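PDB 3G68: putative phosphosugar isomerase from Clostridium difficile, which is a double-SIS-domain protein that probably binds phosphosugars and may act as a sugar-phosphate isomerase, though its substrate is not established. Local coordinates for residues Ser194-Ser208 and Val316-Arg329. Sequence-based numbering, arbitrary orientation.
Sequences SKQWIERNKEKLVNS and VPIQLICGEIPTLR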
ATOM      1  N   SER B 194       2.410  22.662  35.457  1.00  9.26           N
ATOM      2  CA  SER B 194       2.232  23.223  36.809  1.00  8.70           C
ATOM      3  C   SER B 194       2.856  22.346  37.898  1.00  8.63           C
ATOM      4  O   SER B 194       3.568  22.841  38.775  1.00  6.42           O
ATOM      5  CB  SER B 194       0.761  23.460  37.092  1.00  9.25           C
ATOM      6  OG  SER B 194       0.214  24.398  36.179  1.00  8.35           O
ATOM      7  N   LYS B 195       2.602  21.032  37.829  1.00  9.07           N
ATOM      8  CA  LYS B 195       3.116  20.087  38.796  1.00  9.85           C
ATOM      9  C   LYS B 195       4.655  20.087  38.853  1.00  9.69           C
ATOM     10  O   LYS B 195       5.228  20.019  39.934  1.00 10.30           O
ATOM     11  CB  LYS B 195       2.551  18.690  38.484  1.00 11.44           C
ATOM     12  CG  LYS B 195       2.863  17.629  39.501  1.00 11.61           C
ATOM     13  CD  LYS B 195       2.046  16.365  39.214  1.00 19.62           C
ATOM     14  CE  LYS B 195       2.318  15.289  40.254  1.00 25.11           C
ATOM     15  NZ  LYS B 195       1.749  13.941  39.876  1.00 31.33           N
ATOM     16  N   GLN B 196       5.311  20.212  37.696  1.00  9.63           N
ATOM     17  CA  GLN B 196       6.764  20.266  37.611  1.00 11.81           C
ATOM     18  C   GLN B 196       7.296  21.578  38.219  1.00  8.42           C
ATOM     19  O   GLN B 196       8.257  21.580  38.974  1.00 10.21           O
ATOM     20  CB  GLN B 196       7.209  20.155  36.143  1.00 12.31           C
ATOM     21  CG  GLN B 196       6.905  18.818  35.479  1.00 15.83           C
ATOM     22  CD  GLN B 196       7.150  18.840  33.960  1.00 18.48           C
ATOM     23  OE1 GLN B 196       8.027  19.567  33.457  1.00 31.34           O
ATOM     24  NE2 GLN B 196       6.372  18.044  33.227  1.00 31.11           N
ATOM     25  N   TRP B 197       6.648  22.678  37.891  1.00  8.22           N
ATOM     26  CA  TRP B 197       7.004  24.000  38.451  1.00  7.24           C
ATOM     27  C   TRP B 197       6.876  24.057  39.993  1.00  6.47           C
ATOM     28  O   TRP B 197       7.761  24.614  40.662  1.00  8.83           O
ATOM     29  CB  TRP B 197       6.191  25.080  37.734  1.00  7.86           C
ATOM     30  CG  TRP B 197       6.098  26.449  38.348  1.00  6.70           C
ATOM     31  CD1 TRP B 197       7.013  27.483  38.258  1.00  8.74           C
ATOM     32  CD2 TRP B 197       4.971  26.972  39.030  1.00  7.96           C
ATOM     33  NE1 TRP B 197       6.525  28.600  38.897  1.00  5.85           N
ATOM     34  CE2 TRP B 197       5.271  28.317  39.372  1.00  6.37           C
ATOM     35  CE3 TRP B 197       3.745  26.421  39.444  1.00  8.73           C
ATOM     36  CZ2 TRP B 197       4.374  29.121  40.070  1.00  7.13           C
ATOM     37  CZ3 TRP B 197       2.861  27.217  40.143  1.00  8.21           C
ATOM     38  CH2 TRP B 197       3.188  28.556  40.461  1.00  9.99           C
ATOM     39  N   ILE B 198       5.801  23.483  40.538  1.00  6.88           N
ATOM     40  CA  ILE B 198       5.607  23.410  41.981  1.00  7.11           C
ATOM     41  C   ILE B 198       6.745  22.632  42.659  1.00  9.77           C
ATOM     42  O   ILE B 198       7.296  23.092  43.655  1.00  9.27           O
ATOM     43  CB  ILE B 198       4.254  22.785  42.335  1.00  6.47           C
ATOM     44  CG1 ILE B 198       3.117  23.720  41.951  1.00  9.35           C
ATOM     45  CG2 ILE B 198       4.169  22.509  43.834  1.00  7.27           C
ATOM     46  CD1 ILE B 198       1.692  23.087  41.950  1.00  7.05           C
ATOM     47  N   GLU B 199       7.091  21.476  42.078  1.00  8.98           N
ATOM     48  CA  GLU B 199       8.140  20.615  42.585  1.00  9.95           C
ATOM     49  C   GLU B 199       9.476  21.344  42.568  1.00  7.91           C
ATOM     50  O   GLU B 199      10.232  21.290  43.535  1.00  6.67           O
ATOM     51  CB  GLU B 199       8.175  19.328  41.742  1.00 11.71           C
ATOM     52  CG  GLU B 199       9.182  18.294  42.177  1.00 18.70           C
ATOM     53  CD  GLU B 199       8.967  17.757  43.567  1.00 21.91           C
ATOM     54  OE1 GLU B 199       7.814  17.607  44.026  1.00 20.95           O
ATOM     55  OE2 GLU B 199       9.995  17.429  44.195  1.00 34.69           O
ATOM     56  N   ARG B 200       9.738  22.073  41.488  1.00  6.75           N
ATOM     57  CA  ARG B 200      10.964  22.846  41.356  1.00  8.42           C
ATOM     58  C   ARG B 200      11.066  24.002  42.398  1.00  9.08           C
ATOM     59  O   ARG B 200      12.159  24.393  42.827  1.00 10.11           O
ATOM     60  CB  ARG B 200      10.964  23.431  39.936  1.00 10.90           C
ATOM     61  CG  ARG B 200      12.216  24.074  39.502  1.00 14.33           C
ATOM     62  CD  ARG B 200      12.244  24.283  37.981  1.00 21.50           C
ATOM     63  NE  ARG B 200      11.230  25.190  37.424  1.00 20.79           N
ATOM     64  CZ  ARG B 200      10.230  24.876  36.588  1.00 24.35           C
ATOM     65  NH1 ARG B 200      10.038  23.651  36.123  1.00 26.55           N
ATOM     66  NH2 ARG B 200       9.412  25.837  36.177  1.00 26.17           N
ATOM     67  N   ASN B 201       9.927  24.588  42.741  1.00  8.54           N
ATOM     68  CA  ASN B 201       9.840  25.718  43.693  1.00  9.12           C
ATOM     69  C   ASN B 201       9.269  25.345  45.044  1.00  9.87           C
ATOM     70  O   ASN B 201       8.830  26.228  45.799  1.00 10.39           O
ATOM     71  CB  ASN B 201       8.965  26.799  43.038  1.00  8.57           C
ATOM     72  CG  ASN B 201       9.657  27.427  41.861  1.00 10.39           C
ATOM     73  OD1 ASN B 201      10.648  28.127  42.035  1.00  9.16           O
ATOM     74  ND2 ASN B 201       9.184  27.139  40.656  1.00  8.02           N
ATOM     75  N   LYS B 202       9.355  24.059  45.383  1.00  8.53           N
ATOM     76  CA  LYS B 202       8.727  23.492  46.580  1.00  8.12           C
ATOM     77  C   LYS B 202       9.101  24.208  47.882  1.00  7.09           C
ATOM     78  O   LYS B 202       8.216  24.511  48.695  1.00  7.37           O
ATOM     79  CB  LYS B 202       9.083  22.007  46.725  1.00  7.76           C
ATOM     80  CG  LYS B 202       8.273  21.312  47.825  1.00 10.95           C
ATOM     81  CD  LYS B 202       8.599  19.824  47.985  1.00 11.86           C
ATOM     82  CE  LYS B 202       8.012  18.981  46.887  1.00 20.14           C
ATOM     83  NZ  LYS B 202       8.309  17.519  47.109  1.00 20.63           N
ATOM     84  N   GLU B 203      10.395  24.443  48.072  1.00  5.07           N
ATOM     85  CA  GLU B 203      10.908  25.073  49.301  1.00  5.55           C
ATOM     86  C   GLU B 203      10.295  26.469  49.523  1.00  6.74           C
ATOM     87  O   GLU B 203       9.727  26.724  50.587  1.00  8.16           O
ATOM     88  CB  GLU B 203      12.432  25.159  49.289  1.00  3.89           C
ATOM     89  CG  GLU B 203      13.057  25.883  50.535  1.00  4.75           C
ATOM     90  CD  GLU B 203      14.557  25.921  50.551  1.00  8.83           C
ATOM     91  OE1 GLU B 203      15.159  25.582  49.513  1.00 13.71           O
ATOM     92  OE2 GLU B 203      15.162  26.318  51.599  1.00 10.79           O
ATOM     93  N   LYS B 204      10.435  27.363  48.546  1.00  8.44           N
ATOM     94  CA  LYS B 204       9.828  28.704  48.674  1.00  8.93           C
ATOM     95  C   LYS B 204       8.313  28.626  48.879  1.00  8.69           C
ATOM     96  O   LYS B 204       7.751  29.390  49.684  1.00  8.66           O
ATOM     97  CB  LYS B 204      10.160  29.599  47.479  1.00  7.47           C
ATOM     98  CG  LYS B 204      11.592  30.108  47.451  1.00 11.87           C
ATOM     99  CD  LYS B 204      11.765  31.134  46.354  1.00 13.66           C
ATOM    100  CE  LYS B 204      13.113  31.860  46.489  1.00 19.35           C
ATOM    101  NZ  LYS B 204      14.186  30.898  46.288  1.00 29.99           N
ATOM    102  N   LEU B 205       7.615  27.726  48.169  1.00  7.86           N
ATOM    103  CA  LEU B 205       6.162  27.641  48.330  1.00  5.81           C
ATOM    104  C   LEU B 205       5.727  27.176  49.730  1.00  8.16           C
ATOM    105  O   LEU B 205       4.790  27.730  50.289  1.00  7.30           O
ATOM    106  CB  LEU B 205       5.508  26.786  47.235  1.00  5.93           C
ATOM    107  CG  LEU B 205       5.691  27.321  45.807  1.00  8.67           C
ATOM    108  CD1 LEU B 205       5.209  26.316  44.757  1.00  6.76           C
ATOM    109  CD2 LEU B 205       5.011  28.667  45.580  1.00  8.99           C
ATOM    110  N   VAL B 206       6.398  26.155  50.272  1.00  6.38           N
ATOM    111  CA  VAL B 206       6.149  25.643  51.630  1.00  7.13           C
ATOM    112  C   VAL B 206       6.393  26.734  52.664  1.00  7.10           C
ATOM    113  O   VAL B 206       5.670  26.804  53.646  1.00  8.27           O
ATOM    114  CB  VAL B 206       6.996  24.343  51.928  1.00  6.78           C
ATOM    115  CG1 VAL B 206       7.066  23.978  53.407  1.00  7.88           C
ATOM    116  CG2 VAL B 206       6.462  23.176  51.117  1.00  6.90           C
ATOM    117  N   ASN B 207       7.383  27.591  52.430  1.00  5.83           N
ATOM    118  CA  ASN B 207       7.718  28.673  53.358  1.00  7.99           C
ATOM    119  C   ASN B 207       6.876  29.943  53.243  1.00  8.20           C
ATOM    120  O   ASN B 207       7.136  30.880  53.990  1.00  9.76           O
ATOM    121  CB  ASN B 207       9.188  29.092  53.175  1.00  8.57           C
ATOM    122  CG  ASN B 207      10.154  28.049  53.664  1.00 12.07           C
ATOM    123  OD1 ASN B 207       9.794  27.206  54.482  1.00 10.20           O
ATOM    124  ND2 ASN B 207      11.413  28.114  53.183  1.00 11.73           N
ATOM    125  N   SER B 208       5.912  29.973  52.332  1.00  8.62           N
ATOM    126  CA  SER B 208       5.037  31.146  52.094  1.00  9.73           C
ATOM    127  C   SER B 208       4.496  31.714  53.410  1.00  8.99           C
ATOM    128  O   SER B 208       3.985  30.985  54.247  1.00  8.74           O
ATOM    129  CB  SER B 208       3.848  30.817  51.193  1.00  9.84           C
ATOM    130  OG  SER B 208       4.202  30.272  49.938  1.00  8.00           O
ATOM    131  N   VAL B 316      -4.985  27.284  36.864  1.00  7.36           N
ATOM    132  CA  VAL B 316      -4.698  25.853  37.156  1.00  6.54           C
ATOM    133  C   VAL B 316      -3.481  25.696  38.091  1.00  7.17           C
ATOM    134  O   VAL B 316      -3.577  24.975  39.088  1.00  6.94           O
ATOM    135  CB  VAL B 316      -4.553  25.011  35.853  1.00  5.84           C
ATOM    136  CG1 VAL B 316      -3.994  23.608  36.115  1.00  5.55           C
ATOM    137  CG2 VAL B 316      -5.883  24.887  35.199  1.00  4.29           C
ATOM    138  N   PRO B 317      -2.336  26.342  37.770  1.00  7.16           N
ATOM    139  CA  PRO B 317      -1.164  26.247  38.664  1.00  8.25           C
ATOM    140  C   PRO B 317      -1.392  26.665  40.100  1.00  8.85           C
ATOM    141  O   PRO B 317      -0.858  26.042  41.012  1.00 10.28           O
ATOM    142  CB  PRO B 317      -0.122  27.148  37.991  1.00  8.27           C
ATOM    143  CG  PRO B 317      -0.834  27.823  36.896  1.00  7.79           C
ATOM    144  CD  PRO B 317      -1.976  27.029  36.515  1.00  7.57           C
ATOM    145  N   ILE B 318      -2.198  27.708  40.297  1.00  7.48           N
ATOM    146  CA  ILE B 318      -2.449  28.231  41.620  1.00  7.02           C
ATOM    147  C   ILE B 318      -3.369  27.258  42.363  1.00  7.20           C
ATOM    148  O   ILE B 318      -3.116  26.958  43.520  1.00  7.80           O
ATOM    149  CB  ILE B 318      -3.075  29.663  41.615  1.00  7.64           C
ATOM    150  CG1 ILE B 318      -2.174  30.651  40.872  1.00 10.92           C
ATOM    151  CG2 ILE B 318      -3.249  30.135  43.051  1.00  8.65           C
ATOM    152  CD1 ILE B 318      -0.831  30.768  41.476  1.00 11.61           C
ATOM    153  N   GLN B 319      -4.420  26.768  41.709  1.00  8.04           N
ATOM    154  CA  GLN B 319      -5.263  25.736  42.327  1.00  8.33           C
ATOM    155  C   GLN B 319      -4.480  24.500  42.650  1.00  7.23           C
ATOM    156  O   GLN B 319      -4.757  23.852  43.664  1.00  9.76           O
ATOM    157  CB  GLN B 319      -6.431  25.370  41.412  1.00  9.66           C
ATOM    158  CG  GLN B 319      -7.440  26.479  41.252  1.00  9.75           C
ATOM    159  CD  GLN B 319      -8.267  26.308  40.014  1.00 13.19           C
ATOM    160  OE1 GLN B 319      -7.786  25.789  38.991  1.00 12.38           O
ATOM    161  NE2 GLN B 319      -9.532  26.739  40.080  1.00 10.03           N
ATOM    162  N   LEU B 320      -3.501  24.128  41.818  1.00  7.80           N
ATOM    163  CA  LEU B 320      -2.687  22.953  42.122  1.00  7.31           C
ATOM    164  C   LEU B 320      -1.838  23.179  43.357  1.00  7.71           C
ATOM    165  O   LEU B 320      -1.624  22.239  44.153  1.00  8.23           O
ATOM    166  CB  LEU B 320      -1.876  22.435  40.926  1.00  5.95           C
ATOM    167  CG  LEU B 320      -1.163  21.112  41.139  1.00  8.57           C
ATOM    168  CD1 LEU B 320      -2.140  19.982  41.597  1.00  7.81           C
ATOM    169  CD2 LEU B 320      -0.477  20.708  39.848  1.00  8.90           C
ATOM    170  N   ILE B 321      -1.345  24.414  43.534  1.00  8.41           N
ATOM    171  CA  ILE B 321      -0.630  24.780  44.749  1.00  7.18           C
ATOM    172  C   ILE B 321      -1.537  24.547  45.951  1.00  8.70           C
ATOM    173  O   ILE B 321      -1.080  24.000  46.941  1.00  8.52           O
ATOM    174  CB  ILE B 321      -0.123  26.233  44.756  1.00  7.39           C
ATOM    175  CG1 ILE B 321       1.088  26.378  43.842  1.00  7.89           C
ATOM    176  CG2 ILE B 321       0.292  26.656  46.192  1.00  7.00           C
ATOM    177  CD1 ILE B 321       1.534  27.853  43.579  1.00  7.66           C
ATOM    178  N   CYS B 322      -2.817  24.920  45.826  1.00  7.61           N
ATOM    179  CA  CYS B 322      -3.790  24.724  46.911  1.00  8.68           C
ATOM    180  C   CYS B 322      -3.971  23.262  47.287  1.00 10.98           C
ATOM    181  O   CYS B 322      -4.201  22.944  48.452  1.00 14.66           O
ATOM    182  CB  CYS B 322      -5.141  25.364  46.588  1.00  9.06           C
ATOM    183  SG  CYS B 322      -5.086  27.163  46.350  1.00 10.31           S
ATOM    184  N   GLY B 323      -3.903  22.369  46.303  1.00  9.43           N
ATOM    185  CA  GLY B 323      -4.034  20.954  46.561  1.00 10.97           C
ATOM    186  C   GLY B 323      -2.773  20.341  47.147  1.00 12.93           C
ATOM    187  O   GLY B 323      -2.863  19.486  48.046  1.00 14.94           O
ATOM    188  N   GLU B 324      -1.604  20.781  46.681  1.00  8.77           N
ATOM    189  CA  GLU B 324      -0.336  20.133  47.057  1.00 12.13           C
ATOM    190  C   GLU B 324       0.505  20.676  48.222  1.00 12.60           C
ATOM    191  O   GLU B 324       1.085  19.913  49.008  1.00 12.78           O
ATOM    192  CB  GLU B 324       0.595  20.102  45.862  1.00  9.35           C
ATOM    193  CG  GLU B 324       0.090  19.252  44.712  1.00 10.80           C
ATOM    194  CD  GLU B 324       1.184  19.034  43.633  1.00 16.84           C
ATOM    195  OE1 GLU B 324       2.208  19.745  43.672  1.00 14.58           O
ATOM    196  OE2 GLU B 324       1.016  18.159  42.744  1.00 18.94           O
ATOM    197  N   ILE B 325       0.624  21.990  48.283  1.00 11.51           N
ATOM    198  CA  ILE B 325       1.511  22.621  49.278  1.00 10.22           C
ATOM    199  C   ILE B 325       0.933  22.585  50.693  1.00 10.29           C
ATOM    200  O   ILE B 325       1.695  22.352  51.621  1.00 10.59           O
ATOM    201  CB  ILE B 325       1.980  24.022  48.803  1.00  8.78           C
ATOM    202  CG1 ILE B 325       2.725  23.877  47.456  1.00  9.44           C
ATOM    203  CG2 ILE B 325       2.858  24.720  49.853  1.00  6.30           C
ATOM    204  CD1 ILE B 325       4.111  23.107  47.500  1.00  6.86           C
ATOM    205  N   PRO B 326      -0.383  22.848  50.887  1.00 10.21           N
ATOM    206  CA  PRO B 326      -0.905  22.745  52.242  1.00 11.17           C
ATOM    207  C   PRO B 326      -0.657  21.391  52.924  1.00 14.96           C
ATOM    208  O   PRO B 326      -0.469  21.370  54.136  1.00 15.72           O
ATOM    209  CB  PRO B 326      -2.402  22.984  52.082  1.00 12.53           C
ATOM    210  CG  PRO B 326      -2.491  23.887  50.948  1.00 12.64           C
ATOM    211  CD  PRO B 326      -1.403  23.372  49.985  1.00 10.69           C
ATOM    212  N   THR B 327      -0.609  20.303  52.156  1.00 14.41           N
ATOM    213  CA  THR B 327      -0.312  18.975  52.728  1.00 16.64           C
ATOM    214  C   THR B 327       1.093  18.941  53.355  1.00 18.72           C
ATOM    215  O   THR B 327       1.356  18.112  54.219  1.00 18.93           O
ATOM    216  CB  THR B 327      -0.480  17.824  51.683  1.00 17.67           C
ATOM    217  OG1 THR B 327       0.535  17.935  50.675  1.00 21.58           O
ATOM    218  CG2 THR B 327      -1.822  17.912  51.012  1.00 12.71           C
ATOM    219  N   LEU B 328       1.997  19.831  52.915  1.00 18.64           N
ATOM    220  CA  LEU B 328       3.334  19.949  53.514  1.00 19.36           C
ATOM    221  C   LEU B 328       3.386  20.983  54.652  1.00 19.67           C
ATOM    222  O   LEU B 328       4.450  21.211  55.211  1.00 21.90           O
ATOM    223  CB  LEU B 328       4.347  20.314  52.428  1.00 19.86           C
ATOM    224  CG  LEU B 328       4.367  19.505  51.135  1.00 22.30           C
ATOM    225  CD1 LEU B 328       5.463  20.035  50.229  1.00 24.35           C
ATOM    226  CD2 LEU B 328       4.570  18.028  51.413  1.00 28.52           C
ATOM    227  N   ARG B 329       2.244  21.569  55.018  1.00 18.47           N
ATOM    228  CA  ARG B 329       2.106  22.601  56.040  1.00 18.60           C
ATOM    229  C   ARG B 329       1.018  22.248  57.058  1.00 20.28           C
ATOM    230  O   ARG B 329       0.385  23.128  57.647  1.00 20.97           O
ATOM    231  CB  ARG B 329       1.761  23.963  55.380  1.00 18.00           C
ATOM    232  CG  ARG B 329       2.792  24.500  54.420  1.00 13.13           C
ATOM    233  CD  ARG B 329       2.175  25.496  53.415  1.00 15.91           C
ATOM    234  NE  ARG B 329       1.439  26.629  54.015  1.00 10.62           N
ATOM    235  CZ  ARG B 329       1.960  27.818  54.315  1.00 12.46           C
ATOM    236  NH1 ARG B 329       3.226  28.093  54.084  1.00 11.90           N
ATOM    237  NH2 ARG B 329       1.186  28.772  54.832  1.00 16.65           N
TER
HETATM  238  O   HOH W   1       4.343  19.128  42.247  1.00 12.58           O
HETATM  239  O   HOH W   2       2.929  29.970  57.112  1.00 29.04           O
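I198 packs against segment 316-329 with both of its branches. Its CD1 sits 3.6 Å from L320 CG and also touches I321. CG2, anti to the backbone N, turns instead to I325 CD1 and to the carboxylate of E324. I321 CD1 meets the six-membered ring of W197, 3.6 Å from CH2, and also touches L205. P317 CB touches the same ring at CZ3. The axes of helices 194-200 and 316-324 cross at -56°, with a closest approach of 9.5 Å. Beside I198, one water bridges K195 O and E324 OE1.

Farther along, V206 CG2 lies only 3.4 Å from L328 CD1, a tight carbon pair. R329 closes this end. Its chain bends at chi3 (55°) and brings NH1 to two backbone carbonyls, V206 O at 2.8 Å and S208 O at 3.0 Å. The bond to S208 O is the straighter (161°) and uses a lone pair. The V206 bond comes from above the carbonyl plane. Within 194-208, S208 OG turns back to L205 O at 2.6 Å.

Further bonds reach beyond the two segments. R329 NH2 bonds to M234 O, at the C-terminal end of helix 220-234. W197 NE1 bonds to K297 O, and its side chain touches I288 of strand 284-289. The contact thus joins two helical segments beside the second five-stranded parallel sheet, in the alpha/beta fold of a SIS domain.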